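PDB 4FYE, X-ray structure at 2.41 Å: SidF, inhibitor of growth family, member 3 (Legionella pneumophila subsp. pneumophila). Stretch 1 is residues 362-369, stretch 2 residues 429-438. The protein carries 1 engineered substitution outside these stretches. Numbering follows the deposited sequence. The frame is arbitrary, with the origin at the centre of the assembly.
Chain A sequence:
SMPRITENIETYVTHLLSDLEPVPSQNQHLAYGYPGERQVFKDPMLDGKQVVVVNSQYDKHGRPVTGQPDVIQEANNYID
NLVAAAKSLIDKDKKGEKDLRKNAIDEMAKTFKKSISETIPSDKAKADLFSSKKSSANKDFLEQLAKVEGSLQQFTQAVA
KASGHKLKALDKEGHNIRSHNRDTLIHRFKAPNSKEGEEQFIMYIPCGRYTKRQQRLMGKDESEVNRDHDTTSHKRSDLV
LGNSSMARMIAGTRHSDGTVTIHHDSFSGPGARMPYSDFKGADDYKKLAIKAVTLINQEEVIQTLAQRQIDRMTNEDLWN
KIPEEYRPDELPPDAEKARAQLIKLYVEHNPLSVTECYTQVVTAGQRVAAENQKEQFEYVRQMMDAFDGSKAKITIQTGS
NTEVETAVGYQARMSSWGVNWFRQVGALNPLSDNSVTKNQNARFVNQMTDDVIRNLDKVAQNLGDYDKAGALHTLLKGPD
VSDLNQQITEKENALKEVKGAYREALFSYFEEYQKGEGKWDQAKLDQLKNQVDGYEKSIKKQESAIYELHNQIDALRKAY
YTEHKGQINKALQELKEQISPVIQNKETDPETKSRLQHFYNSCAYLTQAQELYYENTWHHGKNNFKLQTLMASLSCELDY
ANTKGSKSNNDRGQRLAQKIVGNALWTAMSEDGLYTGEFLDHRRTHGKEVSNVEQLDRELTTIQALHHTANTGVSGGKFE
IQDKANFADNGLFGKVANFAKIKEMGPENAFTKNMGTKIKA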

# COMPACT_ATOMS: atom_id res chain seq x y z
N VAL A 362 6.76 -3.70 9.10
CA VAL A 362 7.35 -4.96 9.64
C VAL A 362 8.29 -4.72 10.85
O VAL A 362 8.68 -3.62 11.12
CB VAL A 362 8.12 -5.51 8.42
CG1 VAL A 362 9.58 -5.83 8.69
CG2 VAL A 362 7.33 -6.49 7.55
N THR A 363 8.59 -5.71 11.68
CA THR A 363 9.66 -5.51 12.65
C THR A 363 10.91 -6.33 12.25
O THR A 363 11.07 -7.53 12.56
CB THR A 363 9.23 -5.36 14.16
OG1 THR A 363 10.28 -5.74 15.11
CG2 THR A 363 8.03 -6.00 14.49
N ALA A 364 11.76 -5.65 11.49
CA ALA A 364 12.93 -6.20 10.88
C ALA A 364 13.78 -6.94 11.85
O ALA A 364 14.43 -7.92 11.46
CB ALA A 364 13.73 -5.08 10.27
N GLY A 365 13.84 -6.50 13.11
CA GLY A 365 14.74 -7.22 14.06
C GLY A 365 14.23 -8.44 14.82
O GLY A 365 14.95 -9.03 15.57
N GLN A 366 12.95 -8.77 14.65
CA GLN A 366 12.24 -9.76 15.48
C GLN A 366 12.89 -11.12 15.46
O GLN A 366 13.31 -11.59 14.44
CB GLN A 366 10.85 -9.94 14.93
CG GLN A 366 9.85 -10.45 15.93
CD GLN A 366 8.46 -10.48 15.39
OE1 GLN A 366 7.77 -11.48 15.56
NE2 GLN A 366 8.02 -9.38 14.76
N ARG A 367 12.92 -11.80 16.60
CA ARG A 367 13.67 -13.04 16.70
C ARG A 367 12.87 -14.31 16.88
O ARG A 367 13.41 -15.41 16.81
CB ARG A 367 14.73 -12.92 17.82
CG ARG A 367 15.86 -12.02 17.38
CD ARG A 367 17.12 -12.36 18.08
NE ARG A 367 18.26 -11.79 17.37
CZ ARG A 367 19.11 -10.93 17.92
NH1 ARG A 367 18.94 -10.52 19.19
NH2 ARG A 367 20.12 -10.48 17.19
N VAL A 368 11.60 -14.17 17.19
CA VAL A 368 10.75 -15.32 17.21
C VAL A 368 9.57 -15.05 16.29
O VAL A 368 9.20 -13.89 16.11
CB VAL A 368 10.22 -15.62 18.62
CG1 VAL A 368 11.37 -16.08 19.50
CG2 VAL A 368 9.46 -14.43 19.18
N ALA A 369 9.01 -16.11 15.70
CA ALA A 369 7.92 -15.99 14.72
C ALA A 369 8.37 -14.95 13.69
O ALA A 369 7.58 -14.12 13.22
CB ALA A 369 6.63 -15.53 15.42
N ASN A 429 16.57 -7.43 25.96
CA ASN A 429 15.54 -8.40 25.64
C ASN A 429 15.94 -9.20 24.39
O ASN A 429 16.17 -8.64 23.34
CB ASN A 429 14.22 -7.68 25.43
CG ASN A 429 13.05 -8.63 25.46
OD1 ASN A 429 12.05 -8.37 26.12
ND2 ASN A 429 13.17 -9.75 24.78
N PRO A 430 16.05 -10.52 24.51
CA PRO A 430 16.57 -11.22 23.34
C PRO A 430 15.51 -11.41 22.26
O PRO A 430 15.83 -11.98 21.24
CB PRO A 430 16.95 -12.59 23.92
CG PRO A 430 15.96 -12.76 25.02
CD PRO A 430 15.88 -11.41 25.66
N LEU A 431 14.26 -10.98 22.47
CA LEU A 431 13.23 -11.28 21.47
C LEU A 431 13.30 -10.43 20.23
O LEU A 431 12.57 -10.64 19.33
CB LEU A 431 11.82 -11.18 22.03
CG LEU A 431 11.54 -12.12 23.17
CD1 LEU A 431 10.18 -11.79 23.71
CD2 LEU A 431 11.70 -13.58 22.76
N SER A 432 14.16 -9.45 20.17
CA SER A 432 14.20 -8.66 18.95
C SER A 432 15.42 -7.76 19.07
O SER A 432 15.98 -7.61 20.14
CB SER A 432 12.88 -7.87 18.79
OG SER A 432 12.87 -7.07 17.63
N ASP A 433 15.84 -7.20 17.95
CA ASP A 433 17.03 -6.43 17.92
C ASP A 433 16.53 -5.10 17.30
O ASP A 433 16.30 -5.02 16.12
CB ASP A 433 18.02 -7.16 17.03
CG ASP A 433 19.32 -6.38 16.79
OD1 ASP A 433 19.55 -5.29 17.39
OD2 ASP A 433 20.14 -6.88 16.01
N ASN A 434 16.33 -4.08 18.14
CA ASN A 434 15.86 -2.76 17.73
C ASN A 434 16.80 -2.01 16.79
O ASN A 434 16.36 -1.12 16.07
CB ASN A 434 15.68 -1.83 18.95
CG ASN A 434 14.71 -2.36 20.03
OD1 ASN A 434 13.86 -3.21 19.78
ND2 ASN A 434 14.86 -1.83 21.25
N SER A 435 18.07 -2.40 16.76
CA SER A 435 19.12 -1.66 16.07
C SER A 435 19.32 -1.94 14.56
O SER A 435 20.05 -1.18 13.90
CB SER A 435 20.47 -1.88 16.75
OG SER A 435 21.01 -3.11 16.31
N VAL A 436 18.71 -3.01 14.05
CA VAL A 436 18.78 -3.36 12.65
C VAL A 436 18.46 -2.19 11.67
O VAL A 436 19.05 -2.11 10.62
CB VAL A 436 17.80 -4.51 12.31
CG1 VAL A 436 17.80 -4.77 10.80
CG2 VAL A 436 18.19 -5.76 13.06
N THR A 437 17.50 -1.32 12.01
CA THR A 437 16.92 -0.33 11.11
C THR A 437 17.40 1.06 11.54
O THR A 437 17.05 2.07 10.87
CB THR A 437 15.36 -0.29 11.22
OG1 THR A 437 15.01 -0.04 12.60
CG2 THR A 437 14.71 -1.57 10.71
N LYS A 438 18.13 1.14 12.66
CA LYS A 438 18.64 2.42 13.21
C LYS A 438 19.26 3.29 12.11
O LYS A 438 18.82 4.44 11.92
CB LYS A 438 19.66 2.19 14.34
CG LYS A 438 19.86 3.37 15.30
CD LYS A 438 21.24 3.41 15.99
CE LYS A 438 22.25 4.49 15.48
NZ LYS A 438 21.91 5.22 14.20

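Residues 362-369 and 429-438 lie side by side as two largely irregular segments, burying 450 Å² between them. Their backbones come closest in the middle of the contact, where the CA atoms of Gln-366 and Ser-432 are 4.1 Å apart and those of Gly-365 and Asp-433 4.6 Å. Each segment enters this region through a type I turn, Thr-363 to Gln-366 in the first and Asn-429 to Ser-432 in the second; the former is closed by a hydrogen bond from Gln-366 N to Thr-363 O (3.1 Å). Arg-367, Leu-431 and Gly-365 cover the most surface, and the contact is best read from them.

Two backbone hydrogen bonds join the segments, one on either side of the Gln-366/Ser-432 pair. Arg-367 N donates to Leu-431 O at 3.0 Å, and Asp-433 N donates to Gly-365 O at 3.1 Å. The N-H...O angles, 146° and 137°, depart appreciably from linearity, so the pairing is loose rather than a well-formed piece of sheet.

Arg-367 contributes most. Its CA-to-CB bond points toward the other segment, and its extended chain runs across the backbone there: Arg-367 CG lies 4.1 Å from Ser-432 CA, and Arg-367 CD packs 3.4 Å from Pro-430 O. That carbonyl oxygen sits at the edge of the guanidinium, near its plane, whereas Asp-433 CB lies over one face. The carboxylate of Asp-433 completes a long salt bridge, with Arg-367 NH2 and Asp-433 OD2 3.8 Å apart. Because this oxygen lies well out of the guanidinium plane, no N-H is directed at it, and the attraction is one of charge alone. The other carboxylate oxygen is engaged within its own segment: Asp-433 OD1 accepts a hydrogen bond from Ser-435 OG at 2.8 Å and a weak one from Ser-435 N at 3.3 Å, which ties the aspartate to the residues that follow it.

Leu-431 serves the contact with both main chain and side chain. While the Leu-431 carbonyl receives the Arg-367 amide, Leu-431 CD2 meets Val-368 CG1 at 4.1 Å, forming a small apolar contact between two branched aliphatic side chains.

At Gly-365 the absence of a side chain permits close backbone approach. A CB in the ideal position on Gly-365 would point toward the other segment and come within 1.9 Å of Asp-433 O, a clash. Instead, Gly-365 CA makes a CA-H...O contact with Asp-433 O at 3.4 Å, its angle at hydrogen a favourable 165°. A second such contact, from Ser-432 CA to Gly-365 O at 3.5 Å, is more bent. Ser-432 OG also packs against this backbone, 3.4 Å from Gly-365 C. Beyond the glycine the packing becomes apolar: Val-436 CG2 lies 3.9 Å from Gly-365 CA, and Ala-364 CB rests 4.1 Å from Val-436 CG1 and 3.7 Å from Thr-437 CG2.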